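Local coordinates for Di-haem cytochrome c peroxidase family protein (Burkholderia thailandensis E264, PDB 6NX0) that is a diheme enzyme that probably acts as a cytochrome c peroxidase, using two covalently bound hemes c for electron transfer and reduction of peroxide, at residues D75-Q83 against A352-P360; R157-Y165 against R373-H383. One frame throughout, in Å; residues are numbered along the deposited sequence.

Interaction 1 (D75-Q83 against A352-P360)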
# COMPACT_ATOMS: atom_id res chain seq x y z
N ASP A 75 -13.57 -3.29 23.18
CA ASP A 75 -13.74 -4.73 23.00
C ASP A 75 -12.47 -5.29 22.36
O ASP A 75 -11.61 -4.55 21.89
CB ASP A 75 -14.97 -5.04 22.13
CG ASP A 75 -15.44 -6.48 22.27
OD1 ASP A 75 -14.89 -7.23 23.11
OD2 ASP A 75 -16.37 -6.88 21.53
N THR A 76 -12.38 -6.62 22.35
CA THR A 76 -11.30 -7.34 21.68
C THR A 76 -11.92 -8.29 20.67
O THR A 76 -12.86 -9.03 20.99
CB THR A 76 -10.45 -8.11 22.69
OG1 THR A 76 -9.75 -7.18 23.53
CG2 THR A 76 -9.45 -8.97 21.97
N ILE A 77 -11.40 -8.27 19.44
CA ILE A 77 -11.91 -9.11 18.35
C ILE A 77 -10.85 -10.15 18.04
O ILE A 77 -9.70 -9.80 17.73
CB ILE A 77 -12.27 -8.27 17.12
CG1 ILE A 77 -13.13 -7.07 17.51
CG2 ILE A 77 -13.00 -9.11 16.07
CD1 ILE A 77 -14.36 -7.43 18.32
N GLY A 78 -11.22 -11.43 18.13
CA GLY A 78 -10.30 -12.53 17.86
C GLY A 78 -9.15 -12.60 18.85
O GLY A 78 -9.29 -12.30 20.04
N ARG A 79 -7.98 -13.02 18.34
CA ARG A 79 -6.73 -12.97 19.09
C ARG A 79 -6.25 -11.53 19.26
O ARG A 79 -5.20 -11.16 18.72
CB ARG A 79 -5.58 -13.74 18.40
CG ARG A 79 -5.84 -15.16 17.90
CD ARG A 79 -4.54 -15.66 17.24
NE ARG A 79 -4.68 -16.87 16.44
CZ ARG A 79 -4.76 -18.10 16.96
NH1 ARG A 79 -4.74 -18.26 18.27
NH2 ARG A 79 -4.87 -19.15 16.15
N GLY A 80 -7.02 -10.69 19.93
CA GLY A 80 -6.47 -9.46 20.45
C GLY A 80 -6.46 -8.27 19.52
O GLY A 80 -5.59 -7.40 19.66
N THR A 81 -7.39 -8.18 18.59
CA THR A 81 -7.51 -6.96 17.79
C THR A 81 -8.42 -5.97 18.51
O THR A 81 -9.61 -6.26 18.71
CB THR A 81 -8.06 -7.26 16.41
OG1 THR A 81 -7.16 -8.17 15.75
CG2 THR A 81 -8.21 -5.97 15.57
N PRO A 82 -7.94 -4.79 18.90
CA PRO A 82 -8.78 -3.89 19.69
C PRO A 82 -9.84 -3.21 18.85
O PRO A 82 -9.60 -2.78 17.72
CB PRO A 82 -7.77 -2.88 20.26
CG PRO A 82 -6.66 -2.85 19.29
CD PRO A 82 -6.58 -4.25 18.71
N GLN A 83 -11.04 -3.11 19.41
CA GLN A 83 -12.05 -2.21 18.91
C GLN A 83 -11.96 -0.92 19.72
O GLN A 83 -11.86 -0.97 20.95
CB GLN A 83 -13.46 -2.80 19.01
CG GLN A 83 -14.52 -1.86 18.47
CD GLN A 83 -15.92 -2.43 18.56
OE1 GLN A 83 -16.10 -3.62 18.81
NE2 GLN A 83 -16.92 -1.58 18.35
N ALA A 352 -7.98 -12.41 8.54
CA ALA A 352 -9.07 -12.55 9.50
C ALA A 352 -9.07 -13.93 10.13
O ALA A 352 -9.27 -14.08 11.33
CB ALA A 352 -10.40 -12.24 8.81
N ALA A 353 -8.81 -14.96 9.33
CA ALA A 353 -8.79 -16.32 9.87
C ALA A 353 -7.62 -16.52 10.82
O ALA A 353 -7.78 -17.11 11.90
CB ALA A 353 -8.74 -17.32 8.72
N LYS A 354 -6.44 -16.01 10.46
CA LYS A 354 -5.28 -16.10 11.34
C LYS A 354 -5.51 -15.41 12.67
O LYS A 354 -4.94 -15.82 13.69
CB LYS A 354 -4.05 -15.52 10.65
CG LYS A 354 -3.60 -16.23 9.41
CD LYS A 354 -2.50 -15.44 8.68
CE LYS A 354 -2.06 -16.11 7.38
NZ LYS A 354 -1.20 -15.19 6.57
N LEU A 355 -6.30 -14.34 12.70
CA LEU A 355 -6.54 -13.58 13.91
C LEU A 355 -7.81 -14.02 14.62
O LEU A 355 -8.22 -13.39 15.60
CB LEU A 355 -6.59 -12.08 13.59
CG LEU A 355 -5.35 -11.50 12.91
CD1 LEU A 355 -5.55 -10.04 12.58
CD2 LEU A 355 -4.11 -11.68 13.76
N ARG A 356 -8.47 -15.07 14.13
CA ARG A 356 -9.72 -15.58 14.68
C ARG A 356 -10.80 -14.52 14.76
O ARG A 356 -11.65 -14.54 15.65
CB ARG A 356 -9.47 -16.24 16.04
CG ARG A 356 -8.67 -17.52 15.93
CD ARG A 356 -8.47 -18.25 17.27
NE ARG A 356 -9.72 -18.68 17.91
CZ ARG A 356 -10.30 -19.87 17.74
NH1 ARG A 356 -9.79 -20.77 16.91
NH2 ARG A 356 -11.43 -20.16 18.38
N TRP A 357 -10.83 -13.58 13.81
CA TRP A 357 -11.95 -12.68 13.71
C TRP A 357 -13.21 -13.48 13.38
O TRP A 357 -13.15 -14.45 12.63
CB TRP A 357 -11.73 -11.66 12.61
CG TRP A 357 -10.65 -10.68 12.84
CD1 TRP A 357 -9.86 -10.54 13.95
CD2 TRP A 357 -10.24 -9.65 11.93
NE1 TRP A 357 -8.98 -9.49 13.79
CE2 TRP A 357 -9.21 -8.93 12.55
CE3 TRP A 357 -10.67 -9.27 10.66
CZ2 TRP A 357 -8.58 -7.86 11.93
CZ3 TRP A 357 -10.04 -8.20 10.05
CH2 TRP A 357 -9.01 -7.52 10.69
N PRO A 358 -14.37 -13.05 13.86
CA PRO A 358 -15.60 -13.81 13.59
C PRO A 358 -15.96 -13.82 12.10
O PRO A 358 -15.84 -12.81 11.40
CB PRO A 358 -16.66 -13.08 14.42
CG PRO A 358 -16.12 -11.72 14.65
CD PRO A 358 -14.62 -11.88 14.71
N GLU A 359 -16.40 -14.98 11.62
CA GLU A 359 -16.87 -15.14 10.26
C GLU A 359 -15.89 -14.55 9.25
O GLU A 359 -16.24 -13.65 8.47
CB GLU A 359 -18.25 -14.52 10.11
CG GLU A 359 -19.28 -15.32 10.86
CD GLU A 359 -19.34 -16.74 10.36
OE1 GLU A 359 -18.97 -16.96 9.19
OE2 GLU A 359 -19.73 -17.61 11.14
N PRO A 360 -14.67 -15.07 9.19
CA PRO A 360 -13.61 -14.39 8.43
C PRO A 360 -13.87 -14.31 6.94
O PRO A 360 -13.34 -13.41 6.29
CB PRO A 360 -12.37 -15.23 8.75
CG PRO A 360 -12.89 -16.56 9.26
CD PRO A 360 -14.18 -16.25 9.93
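Ile77 enters the contact through its CG2 branch, which lies against Pro358 CD at 3.5 Å, tighter than usual for two carbons, and also touches Trp357 CD1. That methyl stands opposite the backbone N across the CA-CB bond, while the longer CG1 branch leads away from the 352-360 segment. At Gly78 the chain takes positive phi, and its CA comes within 3.2 Å of Leu355 O; glycine, lacking a side chain, fits both that torsion and this close CA-H...O approach. Arg79, centre of an inverse gamma turn, holds on twice. Its backbone N donates to Leu355 O (2.8 Å), and its extended side chain carries NE to Lys354 O (3.0 Å), which lies in the guanidinium plane. Arg356 CD packs over the middle of one guanidinium face, 3.7 Å above it, so carbon rather than charge meets the arginine there.

The contact thus sets the turn of the hairpin formed by strands 71-77 and 81-84 on the end of helix 348-354. A Schellman motif ends this helix, with Arg356 at positive phi as its C-prime residue; the carbonyls of Lys354 and Leu355 beside it accept from Arg79. Beyond the turn, Thr81 points its CB toward 352-360, and its OG1 accepts a nearly straight bond from Trp357 NE1 (3.0 Å, 166°) in the indole plane. Phe174 meets the same indole edge-to-face and also touches Ile77 and Thr81.

Interaction 2 (R157-Y165 against R373-H383). With HEC (heme c), chain C.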
# COMPACT_ATOMS: atom_id res chain seq x y z
N ARG A 157 3.96 -11.87 -5.00
CA ARG A 157 2.58 -12.29 -5.21
C ARG A 157 1.64 -11.11 -5.44
O ARG A 157 0.53 -11.31 -5.95
CB ARG A 157 2.08 -13.11 -4.02
CG ARG A 157 2.78 -14.48 -3.91
CD ARG A 157 2.40 -15.26 -2.63
NE ARG A 157 2.34 -14.44 -1.42
CZ ARG A 157 3.35 -14.24 -0.57
NH1 ARG A 157 3.17 -13.49 0.52
NH2 ARG A 157 4.54 -14.78 -0.79
N ARG A 158 2.08 -9.90 -5.09
CA ARG A 158 1.34 -8.67 -5.24
C ARG A 158 2.29 -7.59 -5.74
O ARG A 158 3.51 -7.75 -5.71
CB ARG A 158 0.69 -8.21 -3.93
CG ARG A 158 -0.38 -9.16 -3.40
CD ARG A 158 -1.11 -8.61 -2.16
NE ARG A 158 -2.16 -9.51 -1.72
CZ ARG A 158 -2.34 -9.89 -0.46
NH1 ARG A 158 -1.58 -9.38 0.52
NH2 ARG A 158 -3.31 -10.75 -0.17
N ASN A 159 1.70 -6.48 -6.16
CA ASN A 159 2.47 -5.28 -6.46
C ASN A 159 2.96 -4.65 -5.17
O ASN A 159 2.36 -4.81 -4.11
CB ASN A 159 1.61 -4.29 -7.25
CG ASN A 159 2.42 -3.20 -7.92
OD1 ASN A 159 3.62 -3.35 -8.17
ND2 ASN A 159 1.75 -2.11 -8.27
N ALA A 160 4.08 -3.93 -5.27
CA ALA A 160 4.59 -3.24 -4.09
C ALA A 160 4.18 -1.77 -4.10
O ALA A 160 4.23 -1.12 -5.16
CB ALA A 160 6.11 -3.30 -4.02
N PRO A 161 3.81 -1.25 -2.93
CA PRO A 161 3.48 0.17 -2.82
C PRO A 161 4.70 1.05 -2.57
O PRO A 161 5.77 0.59 -2.17
CB PRO A 161 2.55 0.19 -1.61
CG PRO A 161 3.19 -0.82 -0.71
CD PRO A 161 3.61 -1.95 -1.65
N SER A 162 4.49 2.34 -2.79
CA SER A 162 5.36 3.34 -2.21
C SER A 162 5.39 3.23 -0.69
O SER A 162 4.36 3.03 -0.03
CB SER A 162 4.85 4.73 -2.62
OG SER A 162 5.45 5.78 -1.87
N LEU A 163 6.58 3.38 -0.11
CA LEU A 163 6.71 3.44 1.34
C LEU A 163 6.71 4.85 1.91
O LEU A 163 6.71 4.99 3.13
CB LEU A 163 7.97 2.72 1.81
CG LEU A 163 8.11 1.27 1.34
CD1 LEU A 163 9.36 0.62 1.96
CD2 LEU A 163 6.89 0.47 1.68
N LEU A 164 6.69 5.90 1.09
CA LEU A 164 6.47 7.21 1.69
C LEU A 164 5.10 7.21 2.35
O LEU A 164 4.15 6.59 1.85
CB LEU A 164 6.58 8.32 0.64
CG LEU A 164 7.97 8.51 0.02
CD1 LEU A 164 7.89 9.65 -0.97
CD2 LEU A 164 9.06 8.76 1.05
N TYR A 165 5.00 7.89 3.49
CA TYR A 165 3.78 8.04 4.29
C TYR A 165 3.36 6.75 4.99
O TYR A 165 2.29 6.70 5.62
CB TYR A 165 2.62 8.61 3.44
CG TYR A 165 3.07 9.84 2.72
CD1 TYR A 165 3.23 11.05 3.38
CD2 TYR A 165 3.42 9.78 1.38
CE1 TYR A 165 3.71 12.17 2.72
CE2 TYR A 165 3.89 10.91 0.71
CZ TYR A 165 4.04 12.09 1.40
OH TYR A 165 4.52 13.24 0.78
N ARG A 373 -0.88 9.26 -2.82
CA ARG A 373 0.27 10.12 -3.05
C ARG A 373 1.30 9.38 -3.89
O ARG A 373 1.58 8.21 -3.66
CB ARG A 373 0.87 10.59 -1.73
CG ARG A 373 -0.07 11.58 -1.02
CD ARG A 373 0.34 11.89 0.39
NE ARG A 373 -0.38 13.04 0.94
CZ ARG A 373 -0.03 14.30 0.76
NH1 ARG A 373 1.01 14.60 -0.02
NH2 ARG A 373 -0.73 15.28 1.31
N ASN A 374 1.85 10.10 -4.87
CA ASN A 374 2.82 9.60 -5.85
C ASN A 374 2.28 8.50 -6.74
O ASN A 374 3.06 7.81 -7.42
CB ASN A 374 4.11 9.17 -5.17
CG ASN A 374 4.78 10.33 -4.51
OD1 ASN A 374 5.25 11.25 -5.21
ND2 ASN A 374 4.80 10.34 -3.18
N VAL A 375 0.95 8.36 -6.83
CA VAL A 375 0.38 7.29 -7.67
C VAL A 375 0.80 7.45 -9.12
O VAL A 375 1.00 6.45 -9.83
CB VAL A 375 -1.15 7.24 -7.49
CG1 VAL A 375 -1.82 8.47 -8.07
CG2 VAL A 375 -1.73 5.93 -8.09
N ALA A 376 0.98 8.69 -9.59
CA ALA A 376 1.17 8.91 -11.02
C ALA A 376 2.56 8.53 -11.53
O ALA A 376 2.80 8.61 -12.74
CB ALA A 376 0.89 10.38 -11.34
N ILE A 377 3.49 8.10 -10.66
CA ILE A 377 4.82 7.65 -11.08
C ILE A 377 4.95 6.14 -11.03
O ILE A 377 6.03 5.61 -11.37
CB ILE A 377 5.94 8.31 -10.26
CG1 ILE A 377 5.98 7.81 -8.81
CG2 ILE A 377 5.83 9.83 -10.31
CD1 ILE A 377 7.10 8.38 -7.99
N LYS A 378 3.90 5.42 -10.65
CA LYS A 378 3.99 3.97 -10.58
C LYS A 378 3.94 3.36 -11.98
O LYS A 378 3.31 3.89 -12.90
CB LYS A 378 2.84 3.40 -9.74
CG LYS A 378 2.88 3.80 -8.29
CD LYS A 378 1.56 3.59 -7.60
CE LYS A 378 1.15 2.13 -7.52
NZ LYS A 378 1.64 1.49 -6.26
N GLU A 379 4.62 2.23 -12.13
CA GLU A 379 4.64 1.50 -13.40
C GLU A 379 3.47 0.55 -13.57
O GLU A 379 3.15 0.17 -14.71
CB GLU A 379 5.96 0.75 -13.54
CG GLU A 379 7.16 1.69 -13.67
CD GLU A 379 8.47 0.97 -13.79
OE1 GLU A 379 8.60 -0.16 -13.29
OE2 GLU A 379 9.40 1.54 -14.40
N SER A 380 2.81 0.15 -12.48
CA SER A 380 1.61 -0.67 -12.53
C SER A 380 0.80 -0.37 -11.29
O SER A 380 1.31 0.16 -10.30
CB SER A 380 1.92 -2.16 -12.67
OG SER A 380 2.60 -2.62 -11.52
N PHE A 381 -0.49 -0.73 -11.36
CA PHE A 381 -1.48 -0.26 -10.40
C PHE A 381 -2.34 -1.41 -9.89
O PHE A 381 -2.57 -2.40 -10.58
CB PHE A 381 -2.40 0.82 -11.03
CG PHE A 381 -1.63 1.99 -11.55
CD1 PHE A 381 -1.33 3.08 -10.74
CD2 PHE A 381 -1.14 1.97 -12.84
CE1 PHE A 381 -0.56 4.13 -11.23
CE2 PHE A 381 -0.38 3.00 -13.32
CZ PHE A 381 -0.08 4.07 -12.51
N MET A 382 -2.85 -1.20 -8.68
CA MET A 382 -3.63 -2.16 -7.90
C MET A 382 -2.76 -3.29 -7.34
O MET A 382 -1.59 -3.47 -7.72
CB MET A 382 -4.79 -2.74 -8.74
CG MET A 382 -5.72 -1.71 -9.33
SD MET A 382 -6.57 -0.76 -8.07
CE MET A 382 -7.61 0.34 -9.05
N HIS A 383 -3.34 -4.04 -6.40
CA HIS A 383 -2.61 -5.05 -5.63
C HIS A 383 -1.98 -6.11 -6.51
O HIS A 383 -1.02 -6.76 -6.09
CB HIS A 383 -3.54 -5.73 -4.61
CG HIS A 383 -4.47 -6.75 -5.20
ND1 HIS A 383 -5.59 -6.40 -5.92
CD2 HIS A 383 -4.46 -8.10 -5.16
CE1 HIS A 383 -6.21 -7.49 -6.33
NE2 HIS A 383 -5.54 -8.54 -5.89
FE HEC C . -9.72 3.60 -5.23
CHA HEC C . -7.03 1.49 -5.46
CHB HEC C . -8.26 5.72 -7.50
CHC HEC C . -12.65 5.36 -5.52
CHD HEC C . -11.07 1.74 -2.71
NA HEC C . -7.95 3.63 -6.23
C1A HEC C . -6.97 2.67 -6.13
C2A HEC C . -5.94 3.02 -7.08
C3A HEC C . -6.23 4.23 -7.57
C4A HEC C . -7.51 4.64 -7.05
CMA HEC C . -5.50 4.99 -8.67
CAA HEC C . -4.62 2.24 -7.29
CBA HEC C . -3.54 2.74 -6.34
CGA HEC C . -2.25 1.96 -6.37
O1A HEC C . -1.41 2.26 -5.47
O2A HEC C . -2.15 0.90 -7.05
NB HEC C . -10.34 5.22 -6.26
C1B HEC C . -9.54 5.99 -7.11
C2B HEC C . -10.35 7.07 -7.64
C3B HEC C . -11.59 6.95 -7.16
C4B HEC C . -11.58 5.81 -6.25
CMB HEC C . -9.80 8.19 -8.56
CAB HEC C . -12.86 7.77 -7.51
CBB HEC C . -13.17 7.66 -9.02
NC HEC C . -11.48 3.61 -4.25
C1C HEC C . -12.59 4.37 -4.57
C2C HEC C . -13.65 3.99 -3.69
C3C HEC C . -13.19 3.06 -2.84
C4C HEC C . -11.82 2.77 -3.20
CMC HEC C . -15.03 4.70 -3.73
CAC HEC C . -13.88 2.54 -1.57
CBC HEC C . -15.17 1.81 -1.99
ND HEC C . -9.12 1.96 -4.23
C1D HEC C . -9.86 1.34 -3.22
C2D HEC C . -9.24 0.08 -2.92
C3D HEC C . -8.07 -0.05 -3.81
C4D HEC C . -8.01 1.17 -4.57
CMD HEC C . -9.69 -0.95 -1.89
CAD HEC C . -7.11 -1.24 -3.90
CBD HEC C . -7.72 -2.26 -4.84
CGD HEC C . -6.69 -3.28 -5.28
O1D HEC C . -5.48 -3.07 -5.02
O2D HEC C . -7.08 -4.21 -6.04
O HOH W 1 4.63 -1.57 -10.06
O HOH W 2 -0.08 -0.71 -6.40
O HOH W 3 4.07 0.42 -7.46
O HOH W 4 3.82 8.03 -1.65
O HOH W 5 1.81 3.11 -3.77
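Lys378 NZ is gripped by three waters and, weakly, by propionate oxygen O1A of heme c. All three waters reach across the contact: one accepts from Ser162 N, one donates to Ala160 O, and the third accepts weakly from Asn159 ND2 and donates to heme O2A. Two buried loops of a diheme c-type peroxidase meet here, the 373-383 loop holding the propionates of one heme and the 157-165 loop lining the pocket of the other. Lysine suits its place because its cationic end would balance a carboxylate; bends at chi3 and chi4 turn the end of the chain toward O1A.

The stronger of two direct bonds between the loops runs from Asn159 N to His383 O (2.7 Å), with the donor well above the carbonyl plane. The amide of Asn159 adds a weak bond from ND2 to Ser380 O, while a water links OD1 to Ser380 OG, which also bonds Arg145 O. His383 secures the second propionate with its backbone N to O1D and its ring ND1 to O2D (2.7 Å). Arg158 reaches the other heme instead, and salt bridges to Asp345 and Asp192 steady its guanidinium.

At the far end Asp273 pairs with Arg373, and Tyr165 OH is hydrogen-bonded to Asp459. Arg373 CD sits over the centre of the Tyr165 ring, 3.7 Å from the centroid and 12° off its normal, a CH-pi contact.

How the interactions relate
The two contacts interlock along the chain: 75-83 comes first, then 157-165, 352-360 and finally 373-383. Their centres lie 28 Å apart and their nearest atoms about 8 Å apart, without touching. Interaction 1 is peripheral and partly exposed, joining the N-terminal hairpin to the end of helix 348-354; interaction 2 is buried near the centre of the chain, between the hemes. Both second segments belong to the C-terminal cytochrome c-like part of the chain, and strand 367-368 lies between them. Strand 173-175, which packs against the hairpin, follows the 157-165 loop. Early parts of the chain are thus joined to the C-terminal part both at the surface and at the heme interface.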